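Local coordinates for acetohydroxyacid synthase small subunit Related (Bacteroides thetaiotaomicron, PDB 2F06), which is of unknown function but carries a pair of ACT domains, a fold that often binds amino acids, and binds histidine, perhaps as an effector, at the interface of chains A and B. Numbering follows the deposited sequence. Chains: chain A/B, conserved hypothetical protein.

The interface of chains A and B. Residues chain A 81-83, 107, 109; chain B 33-35, 144.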
ATOM      1  N   ASN A  81     -19.102 -20.281   8.433  1.00 21.76           N
ATOM      2  CA  ASN A  81     -17.829 -20.162   9.116  1.00 21.23           C
ATOM      3  C   ASN A  81     -17.219 -21.536   9.239  1.00 21.15           C
ATOM      4  O   ASN A  81     -17.032 -22.046  10.348  1.00 21.28           O
ATOM      5  CB  ASN A  81     -17.945 -19.479  10.500  1.00 20.25           C
ATOM      6  CG  ASN A  81     -16.573 -19.241  11.150  1.00 20.98           C
ATOM      7  OD1 ASN A  81     -15.583 -19.107  10.448  1.00 19.18           O
ATOM      8  ND2 ASN A  81     -16.517 -19.214  12.488  1.00 19.43           N
ATOM      9  N   VAL A  82     -16.888 -22.106   8.090  1.00 20.89           N
ATOM     10  CA  VAL A  82     -16.232 -23.419   8.020  1.00 20.70           C
ATOM     11  C   VAL A  82     -15.119 -23.341   6.968  1.00 20.19           C
ATOM     12  O   VAL A  82     -15.164 -22.448   6.129  1.00 19.43           O
ATOM     13  CB  VAL A  82     -17.230 -24.643   7.834  1.00 21.26           C
ATOM     14  CG1 VAL A  82     -18.368 -24.618   8.870  1.00 20.71           C
ATOM     15  CG2 VAL A  82     -17.788 -24.795   6.383  1.00 20.89           C
ATOM     16  N   PRO A  83     -14.075 -24.204   7.069  1.00 20.74           N
ATOM     17  CA  PRO A  83     -13.002 -24.265   6.085  1.00 20.25           C
ATOM     18  C   PRO A  83     -13.514 -24.432   4.654  1.00 20.64           C
ATOM     19  O   PRO A  83     -14.421 -25.246   4.409  1.00 19.17           O
ATOM     20  CB  PRO A  83     -12.224 -25.500   6.546  1.00 20.66           C
ATOM     21  CG  PRO A  83     -12.275 -25.322   8.042  1.00 18.38           C
ATOM     22  CD  PRO A  83     -13.767 -25.128   8.182  1.00 20.15           C
ATOM     23  N   ALA A 107     -14.995 -13.852  10.965  1.00 23.63           N
ATOM     24  CA  ALA A 107     -15.993 -14.809  11.403  1.00 26.17           C
ATOM     25  C   ALA A 107     -16.891 -14.201  12.488  1.00 27.02           C
ATOM     26  O   ALA A 107     -16.411 -13.617  13.444  1.00 27.60           O
ATOM     27  CB  ALA A 107     -15.315 -16.086  11.930  1.00 25.70           C
ATOM     28  N   ASN A 109     -19.625 -15.822  14.761  1.00 29.23           N
ATOM     29  CA  ASN A 109     -20.123 -17.097  15.235  0.50 28.07           C
ATOM     30  C   ASN A 109     -20.190 -18.168  14.133  1.00 27.84           C
ATOM     31  O   ASN A 109     -19.162 -18.671  13.706  1.00 28.42           O
ATOM     32  CB  ASN A 109     -21.457 -16.915  15.966  0.50 27.96           C
ATOM     33  CG  ASN A 109     -21.275 -16.393  17.361  0.50 27.60           C
ATOM     34  OD1 ASN A 109     -21.384 -17.150  18.327  0.50 28.47           O
ATOM     35  ND2 ASN A 109     -20.963 -15.106  17.487  0.50 26.98           N
TER
ATOM     36  N   ASN B  33      -9.470 -23.193   9.245  1.00 21.83           N
ATOM     37  CA  ASN B  33     -10.464 -22.110   9.218  1.00 23.46           C
ATOM     38  C   ASN B  33      -9.808 -20.722   9.241  1.00 23.67           C
ATOM     39  O   ASN B  33      -8.871 -20.427  10.033  1.00 23.59           O
ATOM     40  CB  ASN B  33     -11.447 -22.207  10.421  1.00 23.12           C
ATOM     41  CG  ASN B  33     -12.767 -21.455  10.184  1.00 24.77           C
ATOM     42  OD1 ASN B  33     -13.430 -21.663   9.173  1.00 21.61           O
ATOM     43  ND2 ASN B  33     -13.139 -20.571  11.109  1.00 21.18           N
ATOM     44  N   LEU B  34     -10.378 -19.838   8.441  1.00 23.89           N
ATOM     45  CA  LEU B  34     -10.024 -18.430   8.452  1.00 23.55           C
ATOM     46  C   LEU B  34     -10.910 -17.695   9.464  1.00 23.49           C
ATOM     47  O   LEU B  34     -12.106 -17.788   9.401  1.00 24.31           O
ATOM     48  CB  LEU B  34     -10.229 -17.892   7.039  1.00 24.74           C
ATOM     49  CG  LEU B  34      -9.330 -18.445   5.902  1.00 26.46           C
ATOM     50  CD1 LEU B  34      -9.905 -18.053   4.537  1.00 27.79           C
ATOM     51  CD2 LEU B  34      -7.951 -17.862   5.987  1.00 26.99           C
ATOM     52  N   SER B  35     -10.321 -16.953  10.388  1.00 23.13           N
ATOM     53  CA  SER B  35     -11.060 -16.166  11.398  1.00 23.19           C
ATOM     54  C   SER B  35     -11.301 -14.741  10.996  1.00 21.50           C
ATOM     55  O   SER B  35     -12.312 -14.147  11.331  1.00 19.24           O
ATOM     56  CB  SER B  35     -10.239 -16.115  12.675  1.00 22.50           C
ATOM     57  OG  SER B  35     -10.485 -17.302  13.340  1.00 26.98           O
ATOM     58  N   LEU B 144     -12.325 -17.978  16.177  1.00 25.96           N
ATOM     59  CA  LEU B 144     -13.520 -17.148  16.049  1.00 26.04           C
ATOM     60  C   LEU B 144     -14.563 -17.803  15.092  1.00 26.13           C
ATOM     61  O   LEU B 144     -15.804 -17.634  15.195  1.00 25.30           O
ATOM     62  CB  LEU B 144     -13.157 -15.739  15.596  1.00 26.56           C
ATOM     63  CG  LEU B 144     -12.487 -14.770  16.570  1.00 27.14           C
ATOM     64  CD1 LEU B 144     -12.120 -13.526  15.826  1.00 28.66           C
ATOM     65  CD2 LEU B 144     -13.504 -14.396  17.632  1.00 29.80           C
ATOM     66  OXT LEU B 144     -14.149 -18.544  14.174  1.00 25.27           O
TER
HETATM   67  O   HOH W   1     -17.058 -15.620  16.050  1.00 32.36           O
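A:Asn81 and B:Asn33 meet amide to amide where two copies of this ACT-domain protein pack about a two-fold axis in the deposited assembly, a pairing that may or may not be the biological one. The side chains cross at roughly a right angle, their amide planes 50° apart. B:Asn33 ND2 donates to A:Asn81 OD1 over 2.9 Å; the acceptor lies in the donor's amide plane, but the donor stands above the A:Asn81 carbonyl plane, away from its lone pairs. The other end of the B:Asn33 amide, OD1, sits over the A:Val82–A:Pro83 peptide, 3.4 Å from A:Pro83 N. In A:Asn81, CG is anti to the backbone N (chi1 -175°), which carries the amide toward chain B. Its ND2 gives one hydrogen to B:Leu144 OXT, a C-terminal carboxylate oxygen, at 3.0 Å and almost in the amide plane. The second goes back to the carbonyl A:Asn109 O, also at 3.0 Å, nearly end-on to that C=O but more bent and tilted from the amide plane. Bonds at both ends thus fix the amide's rotation, and an alanine here would probably leave B:Asn33 ND2, B:Leu144 OXT and A:Asn109 O without these mates and open a gap between the chains. Over the opposite face of the A:Asn81 amide from B:Asn33 ND2 sits the methyl CB of A:Ala107, 3.5 Å from B:Leu144 OXT, while A:Ala107 N donates to B:Ser35 O at 2.7 Å, joining strands 102-108 and 34-41. B:Leu144 O takes up a water that also bonds A:Asn109 N. At the base of B:Asn33 the A:Pro83 ring lies about perpendicular to the side chain, CG 3.9 Å from B:Asn33 CA. A:Asn81 and A:Pro83 also line the histidine pocket, so ligand binding could conceivably be felt here.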